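Local coordinates for protein 2'-deoxycytidine 5'-triphosphate deaminase (Agrobacterium tumefaciens, PDB 2R9Q) that probably deaminates dCTP to dUTP, supplying the precursor for thymidylate synthesis, at residues L119-R124 and F153-R158. Residues are numbered along the deposited sequence; the frame is centred on the assembly and turned at random.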
loop_
_atom_site.group_PDB
_atom_site.type_symbol
_atom_site.label_atom_id
_atom_site.label_comp_id
_atom_site.label_asym_id
_atom_site.label_seq_id
_atom_site.Cartn_x
_atom_site.Cartn_y
_atom_site.Cartn_z
ATOM N N LEU B 119 -17.809 9.551 -0.994
ATOM C CA LEU B 119 -16.772 9.631 -0.009
ATOM C C LEU B 119 -16.101 8.292 0.179
ATOM O O LEU B 119 -15.328 8.135 1.119
ATOM C CB LEU B 119 -17.327 10.089 1.325
ATOM C CG LEU B 119 -17.471 11.568 1.679
ATOM C CD1 LEU B 119 -17.765 12.431 0.491
ATOM C CD2 LEU B 119 -18.553 11.718 2.754
ATOM N N ASP B 120 -16.427 7.335 -0.683
ATOM C CA ASP B 120 -15.802 6.009 -0.703
ATOM C C ASP B 120 -15.896 5.301 0.654
ATOM O O ASP B 120 -14.912 4.742 1.123
ATOM C CB ASP B 120 -14.335 6.162 -1.161
ATOM C CG ASP B 120 -13.706 4.880 -1.706
ATOM O OD1 ASP B 120 -14.369 3.992 -2.309
ATOM O OD2 ASP B 120 -12.482 4.801 -1.555
ATOM N N ILE B 121 -17.073 5.352 1.280
ATOM C CA ILE B 121 -17.296 4.717 2.587
ATOM C C ILE B 121 -18.002 3.392 2.353
ATOM O O ILE B 121 -19.092 3.370 1.838
ATOM C CB ILE B 121 -18.114 5.564 3.590
ATOM C CG1 ILE B 121 -17.517 6.977 3.726
ATOM C CG2 ILE B 121 -18.202 4.830 4.947
ATOM C CD1 ILE B 121 -18.479 8.095 4.313
ATOM N N PHE B 122 -17.318 2.302 2.683
ATOM C CA PHE B 122 -17.894 0.966 2.669
ATOM C C PHE B 122 -18.869 0.834 3.820
ATOM O O PHE B 122 -18.546 1.157 4.952
ATOM C CB PHE B 122 -16.761 -0.055 2.729
ATOM C CG PHE B 122 -17.173 -1.448 3.002
ATOM C CD1 PHE B 122 -17.154 -2.400 1.972
ATOM C CD2 PHE B 122 -17.521 -1.843 4.275
ATOM C CE1 PHE B 122 -17.509 -3.681 2.210
ATOM C CE2 PHE B 122 -17.868 -3.164 4.533
ATOM C CZ PHE B 122 -17.864 -4.083 3.480
ATOM N N THR B 123 -20.072 0.369 3.509
ATOM C CA THR B 123 -21.129 0.121 4.484
ATOM C C THR B 123 -21.912 -1.168 4.164
ATOM O O THR B 123 -22.024 -1.566 3.013
ATOM C CB THR B 123 -22.138 1.342 4.636
ATOM O OG1 THR B 123 -22.884 1.532 3.437
ATOM C CG2 THR B 123 -21.411 2.633 4.987
ATOM N N ARG B 124 -22.416 -1.803 5.216
ATOM C CA ARG B 124 -23.282 -2.974 5.162
ATOM C C ARG B 124 -24.304 -2.877 6.294
ATOM O O ARG B 124 -23.940 -2.738 7.450
ATOM C CB ARG B 124 -22.484 -4.262 5.394
ATOM C CG ARG B 124 -21.432 -4.555 4.386
ATOM C CD ARG B 124 -22.024 -4.986 3.101
ATOM N NE ARG B 124 -20.998 -5.498 2.193
ATOM C CZ ARG B 124 -20.394 -4.773 1.261
ATOM N NH1 ARG B 124 -20.672 -3.480 1.098
ATOM N NH2 ARG B 124 -19.490 -5.341 0.491
ATOM N N PHE B 153 -11.247 8.559 2.522
ATOM C CA PHE B 153 -11.258 9.699 3.413
ATOM C C PHE B 153 -11.615 9.280 4.812
ATOM O O PHE B 153 -12.607 8.552 5.025
ATOM C CB PHE B 153 -12.273 10.804 2.981
ATOM C CG PHE B 153 -12.235 11.157 1.520
ATOM C CD1 PHE B 153 -11.178 11.816 0.988
ATOM C CD2 PHE B 153 -13.299 10.874 0.703
ATOM C CE1 PHE B 153 -11.150 12.117 -0.325
ATOM C CE2 PHE B 153 -13.261 11.169 -0.608
ATOM C CZ PHE B 153 -12.181 11.791 -1.113
ATOM N N PRO B 154 -10.842 9.772 5.794
ATOM C CA PRO B 154 -11.343 9.612 7.143
ATOM C C PRO B 154 -12.577 10.508 7.354
ATOM O O PRO B 154 -12.693 11.601 6.744
ATOM C CB PRO B 154 -10.161 10.034 7.984
ATOM C CG PRO B 154 -9.396 11.019 7.113
ATOM C CD PRO B 154 -9.527 10.447 5.763
ATOM N N ILE B 155 -13.513 10.039 8.156
ATOM C CA ILE B 155 -14.803 10.710 8.299
ATOM C C ILE B 155 -15.149 11.005 9.737
ATOM O O ILE B 155 -14.663 10.351 10.630
ATOM C CB ILE B 155 -15.928 9.980 7.559
ATOM C CG1 ILE B 155 -16.209 8.597 8.142
ATOM C CG2 ILE B 155 -15.637 9.941 6.046
ATOM C CD1 ILE B 155 -17.560 7.995 7.727
ATOM N N VAL B 156 -15.950 12.044 9.958
ATOM C CA VAL B 156 -16.588 12.251 11.265
ATOM C C VAL B 156 -18.097 11.984 11.188
ATOM O O VAL B 156 -18.785 12.476 10.291
ATOM C CB VAL B 156 -16.210 13.632 11.987
ATOM C CG1 VAL B 156 -15.823 14.689 10.988
ATOM C CG2 VAL B 156 -17.344 14.126 12.883
ATOM N N VAL B 157 -18.561 11.181 12.142
ATOM C CA VAL B 157 -19.959 10.770 12.299
ATOM C C VAL B 157 -20.429 10.973 13.722
ATOM O O VAL B 157 -19.637 11.091 14.640
ATOM C CB VAL B 157 -20.223 9.276 11.863
ATOM C CG1 VAL B 157 -19.682 9.031 10.458
ATOM C CG2 VAL B 157 -19.697 8.250 12.907
ATOM N N ARG B 158 -21.736 11.002 13.899
ATOM C CA ARG B 158 -22.332 11.168 15.194
ATOM C C ARG B 158 -23.740 10.619 15.203
ATOM O O ARG B 158 -24.261 10.180 14.172
ATOM C CB ARG B 158 -22.366 12.649 15.573
ATOM C CG ARG B 158 -23.122 13.517 14.556
ATOM C CD ARG B 158 -23.084 14.943 14.935
ATOM N NE ARG B 158 -21.732 15.476 14.970
ATOM C CZ ARG B 158 -21.060 15.889 13.904
ATOM N NH1 ARG B 158 -21.596 15.813 12.704
ATOM N NH2 ARG B 158 -19.836 16.384 14.036
HETATM O O HOH W 1 -13.649 7.048 2.840
#
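F153 meets L119 where the loops leading into strands of two different sheets in the N-terminal, dUTPase-like domain come together: strand 121-127, paired with strand 143-150, and strand 155-157, set between strands 84-86 and 228-229. The F153 ring swings to the side of its own backbone N (chi1 -46°) and turns one edge to the turn before strand 121-127. There CD2 of F153 lies 3.4 Å from O of L119, which approaches the ring obliquely, while CA of L119 sits in the ring plane, 3.8 Å from CD2 of F153. W242 adds an edge-to-face stack on the same ring. The backbones are joined through one water, which accepts from N of F153 at 2.9 Å and donates to O of L119 at 2.6 Å; this bridge links the two loops just ahead of the strands. P154 instead bonds through its backbone to V228 and packs against R53 of a third subunit. I155, whose backbone pairs with L86, makes the second apolar contact, with I121. Its CG1 stands between backbone N and carbonyl carbon (chi1 65°), sending the chain toward I121. The two isoleucines meet tip to tip, CD1 of I121 lying 3.5 Å from CD1 and 3.8 Å from CG2 of I155.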